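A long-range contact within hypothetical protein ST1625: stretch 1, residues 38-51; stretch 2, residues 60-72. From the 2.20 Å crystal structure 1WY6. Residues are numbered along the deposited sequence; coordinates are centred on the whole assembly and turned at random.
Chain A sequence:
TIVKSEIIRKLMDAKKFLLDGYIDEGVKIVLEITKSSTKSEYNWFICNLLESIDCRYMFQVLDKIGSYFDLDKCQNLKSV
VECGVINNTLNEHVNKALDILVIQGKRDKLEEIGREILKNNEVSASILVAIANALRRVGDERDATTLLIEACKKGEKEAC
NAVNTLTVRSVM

Stretch 1 38-51: TKSEYNWFICNLLE
Stretch 2 60-72: QVLDKIGSYFDLD

Stretch 1 opens with an extended Thr 38, followed by a weakly bonded helical turn over about residues 39-42, in which Lys 39 O accepts from Tyr 42 N (3.1 Å) and Asn 43 N (3.0 Å). Regular helix then runs through Phe 45 to Glu 51 and beyond, with phi/psi near -60/-45 from Phe 45 to Leu 49 (psi -39 to -51), -55/-25 at Leu 50 and -64/-32 at Glu 51, and bonds such as Leu 49 N to Phe 45 O (2.9 Å) and Leu 50 N to Ile 46 O (3.0 Å). Stretch 2 enters as helix through about Ile 65, whose torsions are -123/1; residues 66-68 have helical torsions without the regular bonds. Phe 69 (-121/164) and Asp 70 (-103/94) are extended, and a 3-10 segment starts at Leu 71. The helices 44-51 and 60-65 run nearly antiparallel, at 167°, with their axes 12.0 Å apart at closest approach. The backbones come nearest at Asn 43 and Phe 69, whose CA atoms are 5.3 Å apart.

At this point Asn 43 (chi1 t, chi2 77°), which is buried, binds the extended backbone with both ends of its amide. Asn 43 OD1 accepts from Asp 70 N at 2.6 Å, with a nearly straight angle of 165°, and Asn 43 ND2 donates to Asp 70 O in a weak bond of 3.3 Å. The two bonds join the Asn 43 side chain to the N and O of one residue, Asp 70.

Lys 39 points its CA-to-CB bond sideways, but its chain (t, p, p, t) brings the amine to the backbone of Ser 67 and Tyr 68. Lys 39 NZ donates to Tyr 68 O at 2.7 Å. A water accepts from Lys 39 NZ at 2.5 Å and donates to Ser 67 O at 2.8 Å, so the amine reaches two successive carbonyls, one directly and one through solvent. The salt bridge to Asp 70 is long, 4.0 Å from Lys 39 NZ to Asp 70 OD1.

Phe 69 (chi1 m, chi2 -96°) is the apolar centre, with the largest area covered by the other stretch. Ile 46 CB sits over one face of its ring, 3.6 Å from the centroid and 17° off the normal, a CH-pi contact. Tyr 42 (chi1 p) turns its edge toward the Phe 69 face in an offset edge-to-face pair, with planes at 86° and centroids 5.6 Å apart; Tyr 42 CD2 is 3.6 Å from Phe 69 CE1. Phe 45 CD2 approaches Phe 69 CZ at 4.2 Å.

Aliphatic contacts extend the packing from Ile 46 to Leu 50. Ile 46 (t, p) places CD1 4.3 Å from Leu 62 CD2 and 4.4 Å from Ile 65 CD1. Leu 50 (m, t) meets two leucines: its CD2 is 4.1 Å from Leu 62 CD2, and its CD1 is 3.7 Å from Leu 71 CD2. Leu 71 (m, t) starts away from stretch 1, yet its end comes nearer. Leu 49 CD2 (t, p) packs on Val 61 CG1 (chi1 t) at 3.6 Å.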

# COMPACT_ATOMS: atom_id res chain seq x y z
N THR A 38 15.76 -16.21 -10.58
CA THR A 38 14.56 -16.73 -9.93
C THR A 38 13.99 -15.79 -8.86
O THR A 38 14.71 -14.95 -8.31
CB THR A 38 14.84 -18.09 -9.26
OG1 THR A 38 15.70 -17.90 -8.12
CG2 THR A 38 15.52 -19.03 -10.24
N LYS A 39 12.70 -15.95 -8.59
CA LYS A 39 11.99 -15.15 -7.60
C LYS A 39 12.79 -14.93 -6.32
O LYS A 39 13.08 -13.80 -5.95
CB LYS A 39 10.67 -15.83 -7.25
CG LYS A 39 9.91 -15.16 -6.12
CD LYS A 39 8.96 -14.10 -6.64
CE LYS A 39 7.78 -14.74 -7.34
NZ LYS A 39 6.75 -13.74 -7.68
N SER A 40 13.12 -16.03 -5.66
CA SER A 40 13.88 -16.02 -4.41
C SER A 40 15.29 -15.46 -4.60
O SER A 40 16.25 -15.98 -4.03
CB SER A 40 13.98 -17.44 -3.85
OG SER A 40 14.57 -18.32 -4.79
N GLU A 41 15.39 -14.40 -5.39
CA GLU A 41 16.68 -13.77 -5.68
C GLU A 41 16.51 -12.28 -6.00
O GLU A 41 17.38 -11.47 -5.69
CB GLU A 41 17.34 -14.49 -6.86
CG GLU A 41 18.37 -13.69 -7.65
CD GLU A 41 19.66 -13.43 -6.88
OE1 GLU A 41 19.63 -12.69 -5.87
OE2 GLU A 41 20.71 -13.98 -7.29
N TYR A 42 15.39 -11.92 -6.63
CA TYR A 42 15.15 -10.53 -6.99
C TYR A 42 13.89 -9.98 -6.32
O TYR A 42 13.57 -8.80 -6.46
CB TYR A 42 15.02 -10.38 -8.51
CG TYR A 42 13.83 -11.10 -9.12
CD1 TYR A 42 14.00 -12.31 -9.80
CD2 TYR A 42 12.54 -10.57 -9.03
CE1 TYR A 42 12.92 -12.96 -10.38
CE2 TYR A 42 11.45 -11.22 -9.60
CZ TYR A 42 11.65 -12.41 -10.28
OH TYR A 42 10.58 -13.05 -10.87
N ASN A 43 13.19 -10.84 -5.59
CA ASN A 43 11.95 -10.45 -4.93
C ASN A 43 12.09 -9.25 -3.99
O ASN A 43 11.19 -8.41 -3.91
CB ASN A 43 11.39 -11.63 -4.14
CG ASN A 43 9.95 -11.42 -3.76
OD1 ASN A 43 9.06 -11.56 -4.60
ND2 ASN A 43 9.71 -11.05 -2.50
N TRP A 44 13.21 -9.20 -3.28
CA TRP A 44 13.51 -8.12 -2.33
C TRP A 44 13.45 -6.74 -2.99
O TRP A 44 13.21 -5.74 -2.32
CB TRP A 44 14.92 -8.30 -1.76
CG TRP A 44 15.96 -8.16 -2.84
CD1 TRP A 44 16.36 -9.11 -3.72
CD2 TRP A 44 16.64 -6.95 -3.21
NE1 TRP A 44 17.25 -8.58 -4.63
CE2 TRP A 44 17.44 -7.26 -4.34
CE3 TRP A 44 16.66 -5.64 -2.71
CZ2 TRP A 44 18.25 -6.30 -4.97
CZ3 TRP A 44 17.47 -4.69 -3.34
CH2 TRP A 44 18.25 -5.03 -4.46
N PHE A 45 13.71 -6.69 -4.30
CA PHE A 45 13.74 -5.43 -5.02
C PHE A 45 12.48 -4.58 -4.90
O PHE A 45 12.57 -3.38 -4.69
CB PHE A 45 14.00 -5.66 -6.51
CG PHE A 45 14.04 -4.40 -7.32
CD1 PHE A 45 15.15 -3.55 -7.27
CD2 PHE A 45 12.98 -4.05 -8.14
CE1 PHE A 45 15.19 -2.39 -8.03
CE2 PHE A 45 13.02 -2.89 -8.90
CZ PHE A 45 14.13 -2.05 -8.84
N ILE A 46 11.32 -5.20 -5.04
CA ILE A 46 10.06 -4.47 -4.97
C ILE A 46 9.85 -3.79 -3.61
O ILE A 46 9.35 -2.67 -3.54
CB ILE A 46 8.86 -5.39 -5.30
CG1 ILE A 46 7.65 -4.53 -5.69
CG2 ILE A 46 8.53 -6.32 -4.12
CD1 ILE A 46 7.92 -3.64 -6.93
N CYS A 47 10.24 -4.48 -2.53
CA CYS A 47 10.10 -3.94 -1.18
C CYS A 47 11.00 -2.71 -1.07
O CYS A 47 10.62 -1.69 -0.50
CB CYS A 47 10.57 -4.96 -0.13
SG CYS A 47 9.82 -6.62 -0.20
N ASN A 48 12.20 -2.85 -1.60
CA ASN A 48 13.20 -1.79 -1.58
C ASN A 48 12.68 -0.57 -2.34
O ASN A 48 12.75 0.56 -1.84
CB ASN A 48 14.51 -2.34 -2.18
CG ASN A 48 15.67 -1.38 -2.04
OD1 ASN A 48 15.81 -0.44 -2.82
ND2 ASN A 48 16.52 -1.61 -1.05
N LEU A 49 12.15 -0.78 -3.55
CA LEU A 49 11.63 0.34 -4.33
C LEU A 49 10.51 1.07 -3.59
O LEU A 49 10.54 2.29 -3.45
CB LEU A 49 11.08 -0.14 -5.68
CG LEU A 49 10.47 0.96 -6.56
CD1 LEU A 49 11.57 1.89 -7.07
CD2 LEU A 49 9.72 0.34 -7.74
N LEU A 50 9.52 0.31 -3.12
CA LEU A 50 8.36 0.87 -2.43
C LEU A 50 8.70 1.75 -1.22
O LEU A 50 7.92 2.62 -0.84
CB LEU A 50 7.41 -0.27 -2.00
CG LEU A 50 6.85 -1.14 -3.13
CD1 LEU A 50 6.09 -2.34 -2.56
CD2 LEU A 50 5.94 -0.31 -4.02
N GLU A 51 9.86 1.52 -0.62
CA GLU A 51 10.29 2.29 0.53
C GLU A 51 10.50 3.77 0.21
O GLU A 51 10.28 4.65 1.05
CB GLU A 51 11.59 1.70 1.09
CG GLU A 51 12.13 2.41 2.33
CD GLU A 51 11.28 2.14 3.55
OE1 GLU A 51 11.29 2.98 4.48
OE2 GLU A 51 10.62 1.08 3.59
N GLN A 60 1.79 2.96 -10.85
CA GLN A 60 2.07 2.67 -12.27
C GLN A 60 3.07 1.52 -12.32
O GLN A 60 2.98 0.63 -13.17
CB GLN A 60 2.70 3.89 -12.95
CG GLN A 60 1.82 5.12 -13.05
CD GLN A 60 2.61 6.34 -13.52
OE1 GLN A 60 3.39 6.27 -14.47
NE2 GLN A 60 2.39 7.47 -12.85
N VAL A 61 4.03 1.55 -11.41
CA VAL A 61 5.04 0.51 -11.33
C VAL A 61 4.40 -0.81 -10.94
O VAL A 61 4.61 -1.83 -11.60
CB VAL A 61 6.13 0.84 -10.30
CG1 VAL A 61 7.07 -0.35 -10.15
CG2 VAL A 61 6.90 2.09 -10.73
N LEU A 62 3.61 -0.79 -9.87
CA LEU A 62 2.94 -2.00 -9.39
C LEU A 62 2.02 -2.63 -10.43
O LEU A 62 1.95 -3.86 -10.54
CB LEU A 62 2.14 -1.70 -8.11
CG LEU A 62 2.96 -1.47 -6.85
CD1 LEU A 62 2.03 -1.14 -5.69
CD2 LEU A 62 3.77 -2.73 -6.54
N ASP A 63 1.32 -1.80 -11.20
CA ASP A 63 0.42 -2.27 -12.25
C ASP A 63 1.21 -3.06 -13.30
O ASP A 63 0.70 -4.00 -13.90
CB ASP A 63 -0.25 -1.09 -12.95
CG ASP A 63 -1.41 -0.52 -12.15
OD1 ASP A 63 -1.83 0.61 -12.49
OD2 ASP A 63 -1.91 -1.18 -11.22
N LYS A 64 2.45 -2.68 -13.53
CA LYS A 64 3.25 -3.35 -14.54
C LYS A 64 4.04 -4.54 -14.05
O LYS A 64 4.08 -5.58 -14.71
CB LYS A 64 4.20 -2.36 -15.20
CG LYS A 64 3.54 -1.45 -16.23
CD LYS A 64 4.51 -0.39 -16.71
CE LYS A 64 4.05 0.24 -18.02
NZ LYS A 64 2.61 0.59 -17.99
N ILE A 65 4.66 -4.42 -12.88
CA ILE A 65 5.49 -5.50 -12.38
C ILE A 65 5.15 -6.10 -11.02
O ILE A 65 5.83 -7.00 -10.55
CB ILE A 65 6.96 -5.04 -12.37
CG1 ILE A 65 7.14 -3.88 -11.38
CG2 ILE A 65 7.36 -4.58 -13.77
CD1 ILE A 65 8.57 -3.37 -11.30
N GLY A 66 4.09 -5.60 -10.39
CA GLY A 66 3.73 -6.13 -9.08
C GLY A 66 3.59 -7.64 -9.06
O GLY A 66 4.05 -8.30 -8.13
N SER A 67 2.95 -8.18 -10.09
CA SER A 67 2.70 -9.62 -10.19
C SER A 67 3.93 -10.52 -10.19
O SER A 67 3.81 -11.71 -9.93
CB SER A 67 1.86 -9.90 -11.45
OG SER A 67 2.57 -9.56 -12.63
N TYR A 68 5.11 -9.96 -10.47
CA TYR A 68 6.34 -10.75 -10.48
C TYR A 68 6.96 -10.95 -9.10
O TYR A 68 7.93 -11.69 -8.95
CB TYR A 68 7.40 -10.12 -11.38
CG TYR A 68 7.08 -10.19 -12.85
CD1 TYR A 68 6.30 -9.21 -13.46
CD2 TYR A 68 7.54 -11.25 -13.64
CE1 TYR A 68 5.99 -9.28 -14.82
CE2 TYR A 68 7.23 -11.33 -14.99
CZ TYR A 68 6.46 -10.34 -15.57
OH TYR A 68 6.16 -10.41 -16.92
N PHE A 69 6.39 -10.28 -8.10
CA PHE A 69 6.93 -10.37 -6.74
C PHE A 69 5.93 -10.89 -5.73
O PHE A 69 4.73 -10.93 -5.98
CB PHE A 69 7.40 -8.98 -6.28
CG PHE A 69 8.37 -8.31 -7.21
CD1 PHE A 69 9.75 -8.40 -6.99
CD2 PHE A 69 7.92 -7.58 -8.32
CE1 PHE A 69 10.65 -7.77 -7.84
CE2 PHE A 69 8.82 -6.94 -9.18
CZ PHE A 69 10.18 -7.04 -8.94
N ASP A 70 6.44 -11.29 -4.57
CA ASP A 70 5.61 -11.74 -3.46
C ASP A 70 5.61 -10.56 -2.50
O ASP A 70 6.52 -10.42 -1.70
CB ASP A 70 6.21 -12.95 -2.76
CG ASP A 70 6.16 -14.20 -3.61
OD1 ASP A 70 5.07 -14.48 -4.17
OD2 ASP A 70 7.19 -14.90 -3.70
N LEU A 71 4.60 -9.69 -2.61
CA LEU A 71 4.51 -8.51 -1.76
C LEU A 71 4.38 -8.86 -0.28
O LEU A 71 4.81 -8.09 0.58
CB LEU A 71 3.32 -7.65 -2.18
CG LEU A 71 3.50 -6.72 -3.38
CD1 LEU A 71 2.17 -6.10 -3.74
CD2 LEU A 71 4.50 -5.64 -3.06
N ASP A 72 3.81 -10.03 0.01
CA ASP A 72 3.63 -10.47 1.38
C ASP A 72 4.97 -10.64 2.10
O ASP A 72 5.02 -10.73 3.32
CB ASP A 72 2.83 -11.78 1.43
CG ASP A 72 3.58 -12.95 0.83
OD1 ASP A 72 3.93 -12.91 -0.38
OD2 ASP A 72 3.83 -13.94 1.56
O HOH W 1 4.93 -14.26 -9.35